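Long-range contacts in putative transcriptional regulator (Streptomyces coelicolor A3, PDB 2RA5), which probably binds DNA as a GntR-family transcriptional regulator, with a UTRA domain that holds a meso-tartaric acid molecule in this crystal: residues L202-G207 with T231-R236; Y149-L154 with F227-Y232; V115-E120 with S131-I136. All coordinates share one frame; numbering follows the deposited sequence. Where two conformers were deposited one is given.

Overall arrangement
All three contacts lie in the UTRA domain and reach the same antiparallel sheet. Contact 2 pairs strands 145-154 and 224-232, and its centre is about 3 Å from the centre of the chain. Contact 1 continues from it, since both use Thr231 and Tyr232, and Leu202 CD2 packs 3.8 Å from Tyr149 N. Contact 3 pairs strands 106-116 and 132-142; it joins contact 2 where Asn152 N is 2.8 Å from Ile136 O, probably a hydrogen bond. Contacts 1 and 3 do not touch; their centres are about 26 Å apart. Bound meso-tartaric acid lies about 4 Å from the Asn152 side chain of contact 2, but about 11 Å from that of Thr231 and about 13 Å from that of Arg135.

Contact 1 of 3, residues L202-G207 with T231-R236; sequences LGEDAG and TYRPSR
Arg233, just past strand 224-232, reaches to Leu202 and Glu204. Its CG meets the Leu202 side chain first, 3.9 Å from CB and 4.0 Å from CD1 of that residue. The two side chains run past each other, pointing opposite ways. Next, Arg233 CD sits 3.4 Å from Leu202 O. The chain then bends at chi3 (61°), which brings NE round toward Glu204. Arg233 NE and NH1 both bond to Glu204 OE2, each at 2.9 Å. NH1 meets OE2 nearly along its C-O axis, NE comes from above the carboxylate plane, and both bonds are bent (N-H...O about 140°). This is a side-on salt bridge onto one oxygen, with the carboxylate and guanidinium planes 83° apart. Leu202 O and Gly203 O lie over one face of the guanidinium. The remaining nitrogen, NH2, forms a salt bridge with Glu145 and a hydrogen bond to Pro146 O. An alanine in place of Arg233 would probably leave Glu204 OE2 without its two donors and Glu145 without this partner, and open a gap beside Leu202. Gly203, with positive phi, ends helix 196-202 in a Schellman motif, and the arginine ties Glu204 just after it to the end of strand 224-232.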
loop_
_atom_site.group_PDB
_atom_site.type_symbol
_atom_site.label_atom_id
_atom_site.label_comp_id
_atom_site.label_asym_id
_atom_site.label_seq_id
_atom_site.Cartn_x
_atom_site.Cartn_y
_atom_site.Cartn_z
ATOM N N LEU A 202 -17.461 6.589 -8.327
ATOM C CA LEU A 202 -17.210 6.471 -6.893
ATOM C C LEU A 202 -17.866 7.578 -6.060
ATOM O O LEU A 202 -17.989 7.444 -4.845
ATOM C CB LEU A 202 -15.700 6.400 -6.618
ATOM C CG LEU A 202 -14.958 5.092 -6.935
ATOM C CD1 LEU A 202 -13.439 5.265 -6.827
ATOM C CD2 LEU A 202 -15.450 3.946 -6.046
ATOM N N GLY A 203 -18.288 8.660 -6.711
ATOM C CA GLY A 203 -18.953 9.760 -6.026
ATOM C C GLY A 203 -17.980 10.845 -5.609
ATOM O O GLY A 203 -18.090 11.424 -4.524
ATOM N N GLU A 204 -17.023 11.125 -6.485
ATOM C CA GLU A 204 -15.931 12.033 -6.165
ATOM C C GLU A 204 -15.654 12.995 -7.321
ATOM O O GLU A 204 -15.936 12.689 -8.484
ATOM C CB GLU A 204 -14.672 11.222 -5.863
ATOM C CG GLU A 204 -13.712 11.874 -4.882
ATOM C CD GLU A 204 -13.661 11.159 -3.541
ATOM O OE1 GLU A 204 -12.541 11.024 -3.000
ATOM O OE2 GLU A 204 -14.723 10.723 -3.039
ATOM N N ASP A 205 -15.090 14.154 -7.003
ATOM C CA ASP A 205 -14.762 15.143 -8.030
ATOM C C ASP A 205 -13.550 14.725 -8.841
ATOM O O ASP A 205 -12.575 14.214 -8.295
ATOM C CB ASP A 205 -14.483 16.509 -7.406
ATOM C CG ASP A 205 -15.574 16.947 -6.457
ATOM O OD1 ASP A 205 -16.718 16.459 -6.585
ATOM O OD2 ASP A 205 -15.286 17.780 -5.577
ATOM N N ALA A 206 -13.608 14.953 -10.147
ATOM C CA ALA A 206 -12.464 14.691 -11.008
ATOM C C ALA A 206 -11.232 15.427 -10.473
ATOM O O ALA A 206 -11.278 16.636 -10.232
ATOM C CB ALA A 206 -12.770 15.111 -12.436
ATOM N N GLY A 207 -10.144 14.686 -10.273
ATOM C CA GLY A 207 -8.907 15.249 -9.750
ATOM C C GLY A 207 -8.650 14.885 -8.298
ATOM O O GLY A 207 -7.524 15.007 -7.803
ATOM N N THR A 231 -9.215 0.977 -7.926
ATOM C CA THR A 231 -9.218 2.311 -7.317
ATOM C C THR A 231 -10.001 2.306 -6.004
ATOM O O THR A 231 -11.022 1.618 -5.865
ATOM C CB THR A 231 -9.872 3.345 -8.234
ATOM O OG1 THR A 231 -11.008 2.744 -8.873
ATOM C CG2 THR A 231 -8.894 3.824 -9.282
ATOM N N TYR A 232 -9.522 3.082 -5.043
ATOM C CA TYR A 232 -10.171 3.161 -3.740
ATOM C C TYR A 232 -10.307 4.603 -3.291
ATOM O O TYR A 232 -9.344 5.378 -3.394
ATOM C CB TYR A 232 -9.347 2.423 -2.694
ATOM C CG TYR A 232 -8.950 1.028 -3.081
ATOM C CD1 TYR A 232 -7.814 0.797 -3.843
ATOM C CD2 TYR A 232 -9.707 -0.069 -2.674
ATOM C CE1 TYR A 232 -7.447 -0.489 -4.198
ATOM C CE2 TYR A 232 -9.349 -1.351 -3.023
ATOM C CZ TYR A 232 -8.219 -1.564 -3.786
ATOM O OH TYR A 232 -7.861 -2.856 -4.132
ATOM N N ARG A 233 -11.489 4.949 -2.780
ATOM C CA ARG A 233 -11.712 6.253 -2.133
ATOM C C ARG A 233 -10.921 6.329 -0.828
ATOM O O ARG A 233 -11.249 5.613 0.128
ATOM C CB ARG A 233 -13.196 6.448 -1.825
ATOM C CG ARG A 233 -14.116 6.289 -3.023
ATOM C CD ARG A 233 -15.534 6.658 -2.648
ATOM N NE ARG A 233 -15.628 8.043 -2.205
ATOM C CZ ARG A 233 -16.610 8.520 -1.448
ATOM N NH1 ARG A 233 -16.610 9.799 -1.102
ATOM N NH2 ARG A 233 -17.587 7.720 -1.040
ATOM N N PRO A 234 -9.861 7.167 -0.791
ATOM C CA PRO A 234 -8.937 7.215 0.358
ATOM C C PRO A 234 -9.606 7.572 1.689
ATOM O O PRO A 234 -9.098 7.195 2.742
ATOM C CB PRO A 234 -7.901 8.285 -0.051
ATOM C CG PRO A 234 -8.543 9.024 -1.201
ATOM C CD PRO A 234 -9.363 7.987 -1.909
ATOM N N SER A 235 -10.733 8.272 1.638
ATOM C CA SER A 235 -11.488 8.614 2.841
ATOM C C SER A 235 -12.288 7.414 3.327
ATOM O O SER A 235 -12.884 7.453 4.400
ATOM C CB SER A 235 -12.455 9.768 2.551
ATOM O OG SER A 235 -13.535 9.322 1.739
ATOM N N ARG A 236 -12.311 6.345 2.543
ATOM C CA ARG A 236 -13.202 5.228 2.840
ATOM C C ARG A 236 -12.452 3.906 3.021
ATOM O O ARG A 236 -13.004 2.904 3.487
ATOM C CB ARG A 236 -14.252 5.121 1.730
ATOM C CG ARG A 236 -15.567 5.829 2.027
ATOM C CD ARG A 236 -16.585 4.799 2.496
ATOM N NE ARG A 236 -17.538 5.331 3.466
ATOM C CZ ARG A 236 -17.293 5.444 4.769
ATOM N NH1 ARG A 236 -16.117 5.071 5.258
ATOM N NH2 ARG A 236 -18.221 5.931 5.584
#

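Contact 2 of 3, residues Y149-L154 with F227-Y232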
loop_
_atom_site.group_PDB
_atom_site.type_symbol
_atom_site.label_atom_id
_atom_site.label_comp_id
_atom_site.label_asym_id
_atom_site.label_seq_id
_atom_site.Cartn_x
_atom_site.Cartn_y
_atom_site.Cartn_z
ATOM N N TYR A 149 -13.534 0.718 -6.793
ATOM C CA TYR A 149 -13.863 0.275 -8.151
ATOM C C TYR A 149 -12.880 -0.802 -8.652
ATOM O O TYR A 149 -11.692 -0.537 -8.826
ATOM C CB TYR A 149 -13.893 1.458 -9.121
ATOM C CG TYR A 149 -14.697 1.132 -10.336
ATOM C CD1 TYR A 149 -16.050 0.863 -10.227
ATOM C CD2 TYR A 149 -14.107 1.050 -11.590
ATOM C CE1 TYR A 149 -16.803 0.542 -11.327
ATOM C CE2 TYR A 149 -14.855 0.726 -12.704
ATOM C CZ TYR A 149 -16.207 0.473 -12.564
ATOM O OH TYR A 149 -16.992 0.148 -13.644
ATOM N N LEU A 150 -13.379 -2.017 -8.863
ATOM C CA LEU A 150 -12.531 -3.168 -9.168
ATOM C C LEU A 150 -12.661 -3.684 -10.608
ATOM O O LEU A 150 -13.673 -4.288 -10.949
ATOM C CB LEU A 150 -12.862 -4.323 -8.213
ATOM C CG LEU A 150 -12.970 -4.062 -6.705
ATOM C CD1 LEU A 150 -13.139 -5.366 -5.942
ATOM C CD2 LEU A 150 -11.769 -3.269 -6.196
ATOM N N CYS A 151 -11.638 -3.466 -11.439
ATOM C CA CYS A 151 -11.582 -4.076 -12.779
ATOM C C CYS A 151 -10.669 -5.300 -12.793
ATOM O O CYS A 151 -9.493 -5.201 -12.451
ATOM C CB CYS A 151 -11.085 -3.084 -13.845
ATOM S SG CYS A 151 -11.844 -1.447 -13.820
ATOM N N ASN A 152 -11.199 -6.447 -13.204
ATOM C CA ASN A 152 -10.366 -7.645 -13.345
ATOM C C ASN A 152 -10.369 -8.307 -14.725
ATOM O O ASN A 152 -11.357 -8.264 -15.460
ATOM C CB ASN A 152 -10.673 -8.683 -12.246
ATOM C CG ASN A 152 -10.493 -8.114 -10.840
ATOM O OD1 ASN A 152 -9.446 -8.269 -10.213
ATOM N ND2 ASN A 152 -11.502 -7.425 -10.359
ATOM N N TYR A 153 -9.243 -8.922 -15.066
ATOM C CA TYR A 153 -9.110 -9.623 -16.332
ATOM C C TYR A 153 -8.667 -11.033 -16.086
ATOM O O TYR A 153 -7.710 -11.267 -15.358
ATOM C CB TYR A 153 -8.090 -8.917 -17.209
ATOM C CG TYR A 153 -8.473 -7.487 -17.506
ATOM C CD1 TYR A 153 -8.078 -6.451 -16.661
ATOM C CD2 TYR A 153 -9.229 -7.172 -18.629
ATOM C CE1 TYR A 153 -8.420 -5.142 -16.931
ATOM C CE2 TYR A 153 -9.584 -5.865 -18.904
ATOM C CZ TYR A 153 -9.174 -4.851 -18.050
ATOM O OH TYR A 153 -9.515 -3.545 -18.313
ATOM N N LEU A 154 -9.380 -11.980 -16.675
ATOM C CA LEU A 154 -9.000 -13.377 -16.567
ATOM C C LEU A 154 -8.724 -13.964 -17.948
ATOM O O LEU A 154 -9.366 -13.597 -18.931
ATOM C CB LEU A 154 -10.062 -14.228 -15.858
ATOM C CG LEU A 154 -10.879 -13.801 -14.641
ATOM C CD1 LEU A 154 -10.855 -14.945 -13.626
ATOM C CD2 LEU A 154 -10.355 -12.543 -14.040
ATOM N N PHE A 227 -5.579 -10.640 -13.396
ATOM C CA PHE A 227 -4.970 -9.325 -13.309
ATOM C C PHE A 227 -6.018 -8.302 -12.882
ATOM O O PHE A 227 -7.081 -8.186 -13.491
ATOM C CB PHE A 227 -4.418 -8.910 -14.655
ATOM C CG PHE A 227 -3.875 -7.504 -14.679
ATOM C CD1 PHE A 227 -2.797 -7.151 -13.876
ATOM C CD2 PHE A 227 -4.426 -6.536 -15.513
ATOM C CE1 PHE A 227 -2.269 -5.858 -13.902
ATOM C CE2 PHE A 227 -3.904 -5.231 -15.541
ATOM C CZ PHE A 227 -2.822 -4.898 -14.738
ATOM N N GLY A 228 -5.712 -7.540 -11.849
ATOM C CA GLY A 228 -6.665 -6.579 -11.342
ATOM C C GLY A 228 -6.089 -5.186 -11.337
ATOM O O GLY A 228 -4.904 -4.968 -11.085
ATOM N N THR A 229 -6.951 -4.231 -11.633
ATOM C CA THR A 229 -6.568 -2.832 -11.614
ATOM C C THR A 229 -7.678 -2.100 -10.851
ATOM O O THR A 229 -8.823 -2.030 -11.299
ATOM C CB THR A 229 -6.301 -2.300 -13.065
ATOM O OG1 THR A 229 -5.569 -1.073 -13.019
ATOM C CG2 THR A 229 -7.596 -2.140 -13.894
ATOM N N HIS A 230 -7.333 -1.597 -9.670
ATOM C CA HIS A 230 -8.337 -1.116 -8.729
ATOM C C HIS A 230 -8.111 0.313 -8.272
ATOM O O HIS A 230 -6.980 0.787 -8.221
ATOM C CB HIS A 230 -8.353 -2.015 -7.498
ATOM C CG HIS A 230 -8.434 -3.469 -7.806
ATOM N ND1 HIS A 230 -7.618 -4.402 -7.219
ATOM C CD2 HIS A 230 -9.248 -4.165 -8.649
ATOM C CE1 HIS A 230 -7.916 -5.608 -7.666
ATOM N NE2 HIS A 230 -8.914 -5.481 -8.539
ATOM N N THR A 231 -9.215 0.977 -7.926
ATOM C CA THR A 231 -9.218 2.311 -7.317
ATOM C C THR A 231 -10.001 2.306 -6.004
ATOM O O THR A 231 -11.022 1.618 -5.865
ATOM C CB THR A 231 -9.872 3.345 -8.234
ATOM O OG1 THR A 231 -11.008 2.744 -8.873
ATOM C CG2 THR A 231 -8.894 3.824 -9.282
ATOM N N TYR A 232 -9.522 3.082 -5.043
ATOM C CA TYR A 232 -10.171 3.161 -3.740
ATOM C C TYR A 232 -10.307 4.603 -3.291
ATOM O O TYR A 232 -9.344 5.378 -3.394
ATOM C CB TYR A 232 -9.347 2.423 -2.694
ATOM C CG TYR A 232 -8.950 1.028 -3.081
ATOM C CD1 TYR A 232 -7.814 0.797 -3.843
ATOM C CD2 TYR A 232 -9.707 -0.069 -2.674
ATOM C CE1 TYR A 232 -7.447 -0.489 -4.198
ATOM C CE2 TYR A 232 -9.349 -1.351 -3.023
ATOM C CZ TYR A 232 -8.219 -1.564 -3.786
ATOM O OH TYR A 232 -7.861 -2.856 -4.132
#
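Tyr149 to Tyr153 pair with Thr231 to Phe227 through six backbone hydrogen bonds. Tyr149-Thr231, Cys151-Thr229 and Tyr153-Phe227 are the hydrogen-bonded pairs. The Thr229 N to Cys151 O bond is 2.8 Å and nearly straight, at 170°. The return bond from Cys151 N is longer, 3.2 Å to Thr229 O. CA-H...O contacts add to these, such as Gly228 CA to Cys151 O at 3.3 Å. Thr231 OG1 sits between its backbone N and carbonyl carbon (chi1 39°), which places it for a weak bond to Tyr149 O and 3.2 Å from Tyr149 CB.

Side-chain packing lies on both faces. On one, Tyr153 and Phe227 run alongside each other in the same direction, with CD1 of the tyrosine 3.8 Å from CD2 of the phenylalanine. Beside them, Cys151 CB touches Thr229 CG2 at 3.6 Å. On the other face, Leu150 CD2 packs 3.6 Å from His230 CD2.

The polar side chains Asn152 and His230 share that second face and cross at about a right angle. Asn152 also touches the bound meso-tartaric acid. Arg138 and Arg215 of the ligand pocket lie against Asn152. These two antiparallel strands are central in the UTRA-domain sheet, and the face with Asn152 borders its ligand pocket.

Contact 3 of 3, residues V115-E120 with S131-I136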
loop_
_atom_site.group_PDB
_atom_site.type_symbol
_atom_site.label_atom_id
_atom_site.label_comp_id
_atom_site.label_asym_id
_atom_site.label_seq_id
_atom_site.Cartn_x
_atom_site.Cartn_y
_atom_site.Cartn_z
ATOM N N VAL A 115 -13.196 -9.492 -24.303
ATOM C CA VAL A 115 -12.501 -8.291 -24.742
ATOM C C VAL A 115 -11.134 -8.702 -25.308
ATOM O O VAL A 115 -10.574 -9.712 -24.888
ATOM C CB VAL A 115 -12.379 -7.329 -23.509
ATOM C CG1 VAL A 115 -11.027 -6.731 -23.389
ATOM C CG2 VAL A 115 -13.486 -6.273 -23.523
ATOM N N PRO A 116 -10.610 -7.959 -26.293
ATOM C CA PRO A 116 -9.268 -8.290 -26.797
ATOM C C PRO A 116 -8.183 -7.706 -25.910
ATOM O O PRO A 116 -8.311 -6.551 -25.533
ATOM C CB PRO A 116 -9.241 -7.611 -28.174
ATOM C CG PRO A 116 -10.274 -6.506 -28.061
ATOM C CD PRO A 116 -11.363 -7.122 -27.248
ATOM N N ALA A 117 -7.132 -8.462 -25.598
ATOM C CA ALA A 117 -6.082 -7.945 -24.719
ATOM C C ALA A 117 -5.268 -6.802 -25.347
ATOM O O ALA A 117 -4.791 -6.910 -26.468
ATOM C CB ALA A 117 -5.171 -9.062 -24.261
ATOM N N THR A 118 -5.162 -5.686 -24.632
ATOM C CA THR A 118 -4.247 -4.606 -25.000
ATOM C C THR A 118 -2.860 -5.075 -24.610
ATOM O O THR A 118 -2.700 -6.152 -24.031
ATOM C CB THR A 118 -4.538 -3.321 -24.218
ATOM O OG1 THR A 118 -4.456 -3.607 -22.816
ATOM C CG2 THR A 118 -5.943 -2.814 -24.533
ATOM N N ALA A 119 -1.857 -4.262 -24.904
ATOM C CA ALA A 119 -0.491 -4.669 -24.646
ATOM C C ALA A 119 -0.243 -4.828 -23.159
ATOM O O ALA A 119 0.416 -5.772 -22.744
ATOM C CB ALA A 119 0.490 -3.700 -25.264
ATOM N N GLU A 120 -0.790 -3.898 -22.364
ATOM C CA GLU A 120 -0.663 -3.920 -20.909
ATOM C C GLU A 120 -1.285 -5.178 -20.311
ATOM O O GLU A 120 -0.692 -5.844 -19.462
ATOM C CB GLU A 120 -1.298 -2.661 -20.291
ATOM C CG GLU A 120 -1.439 -2.709 -18.761
ATOM C CD GLU A 120 -1.750 -1.352 -18.142
ATOM O OE1 GLU A 120 -1.822 -0.359 -18.898
ATOM O OE2 GLU A 120 -1.917 -1.279 -16.900
ATOM N N SER A 131 -5.609 -11.256 -27.968
ATOM C CA SER A 131 -6.246 -12.530 -27.621
ATOM C C SER A 131 -7.394 -12.188 -26.658
ATOM O O SER A 131 -7.425 -11.098 -26.066
ATOM C CB SER A 131 -5.245 -13.530 -27.019
ATOM O OG SER A 131 -4.780 -13.133 -25.740
ATOM N N GLU A 132 -8.350 -13.089 -26.503
ATOM C CA GLU A 132 -9.543 -12.730 -25.767
ATOM C C GLU A 132 -9.387 -13.015 -24.279
ATOM O O GLU A 132 -8.860 -14.052 -23.887
ATOM C CB GLU A 132 -10.751 -13.444 -26.343
ATOM C CG GLU A 132 -11.970 -12.545 -26.645
ATOM C CD GLU A 132 -13.166 -13.315 -27.257
ATOM O OE1 GLU A 132 -13.424 -14.475 -26.843
ATOM O OE2 GLU A 132 -13.832 -12.778 -28.177
ATOM N N VAL A 133 -9.817 -12.063 -23.454
ATOM C CA VAL A 133 -9.784 -12.241 -22.018
ATOM C C VAL A 133 -11.128 -11.803 -21.462
ATOM O O VAL A 133 -11.905 -11.126 -22.141
ATOM C CB VAL A 133 -8.616 -11.460 -21.370
ATOM C CG1 VAL A 133 -7.264 -12.011 -21.874
ATOM C CG2 VAL A 133 -8.741 -9.991 -21.676
ATOM N N HIS A 134 -11.414 -12.217 -20.237
ATOM C CA HIS A 134 -12.629 -11.801 -19.575
ATOM C C HIS A 134 -12.397 -10.482 -18.875
ATOM O O HIS A 134 -11.420 -10.336 -18.155
ATOM C CB HIS A 134 -13.047 -12.853 -18.549
ATOM C CG HIS A 134 -13.447 -14.173 -19.162
ATOM N ND1 HIS A 134 -14.726 -14.407 -19.619
ATOM C CD2 HIS A 134 -12.739 -15.296 -19.375
ATOM C CE1 HIS A 134 -14.780 -15.648 -20.095
ATOM N NE2 HIS A 134 -13.610 -16.206 -19.966
ATOM N N ARG A 135 -13.288 -9.518 -19.083
ATOM C CA ARG A 135 -13.257 -8.298 -18.277
ATOM C C ARG A 135 -14.451 -8.164 -17.314
ATOM O O ARG A 135 -15.612 -8.066 -17.728
ATOM C CB ARG A 135 -13.131 -7.035 -19.141
ATOM C CG ARG A 135 -13.034 -5.746 -18.303
ATOM C CD ARG A 135 -12.688 -4.517 -19.110
ATOM N NE ARG A 135 -13.809 -3.592 -19.188
ATOM C CZ ARG A 135 -14.423 -3.247 -20.314
ATOM N NH1 ARG A 135 -15.437 -2.393 -20.285
ATOM N NH2 ARG A 135 -14.016 -3.748 -21.472
ATOM N N ILE A 136 -14.139 -8.143 -16.028
ATOM C CA ILE A 136 -15.132 -7.907 -14.990
ATOM C C ILE A 136 -14.923 -6.546 -14.326
ATOM O O ILE A 136 -13.793 -6.113 -14.084
ATOM C CB ILE A 136 -15.119 -9.025 -13.919
ATOM C CG1 ILE A 136 -15.465 -10.368 -14.561
ATOM C CG2 ILE A 136 -16.126 -8.723 -12.830
ATOM C CD1 ILE A 136 -15.251 -11.539 -13.655
#
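Val115 and Ala117 are bound by backbone hydrogen bonds to Val133 and Ser131. Val133 N bonds to Val115 O at 2.9 Å, nearly straight at 166°. The return bond, from Val115 N to Val133 O, is weak. One step on, Ala117 N bonds to Ser131 O at 2.7 Å. Pro116 and Glu132 form the non-hydrogen-bonded pair between them. Here Glu132 CA makes a CA-H...O contact of 3.3 Å with Val115 O, and Pro116 CA makes another with Ser131 O.

The side chains add a small apolar patch. Val133 spreads its two methyls between two partners. Its CG2 is 4.3 Å from Val115 CG1, and its CG1 is 4.3 Å from Ala117 CB. On the exposed side, Glu132 CG rests 3.6 Å from Val115 O. Val115 CG2 meets Arg135 at the edge of its guanidinium, 3.3 Å from NH2.

Further partners lie behind these groups. CG anti to the backbone N (chi1 -177°) starts the arginine chain, and a bend at chi3 sets NE. This NE forms a salt bridge with Glu137, which probably helps hold the guanidinium beside the valine. Ser131 OG is hydrogen-bonded to Ala128 O, and Ala117 CB packs on Val127.

Strand 106-116 is the outermost strand on this side of the sheet within the chain. It leaves the sheet here for helix 119-125. Thr118 is the N-cap of that helix, and its OG1 accepts a weak bond from Ile121 N. The chain returns through a loop to strand 132-142, whose other neighbour is strand 145-154.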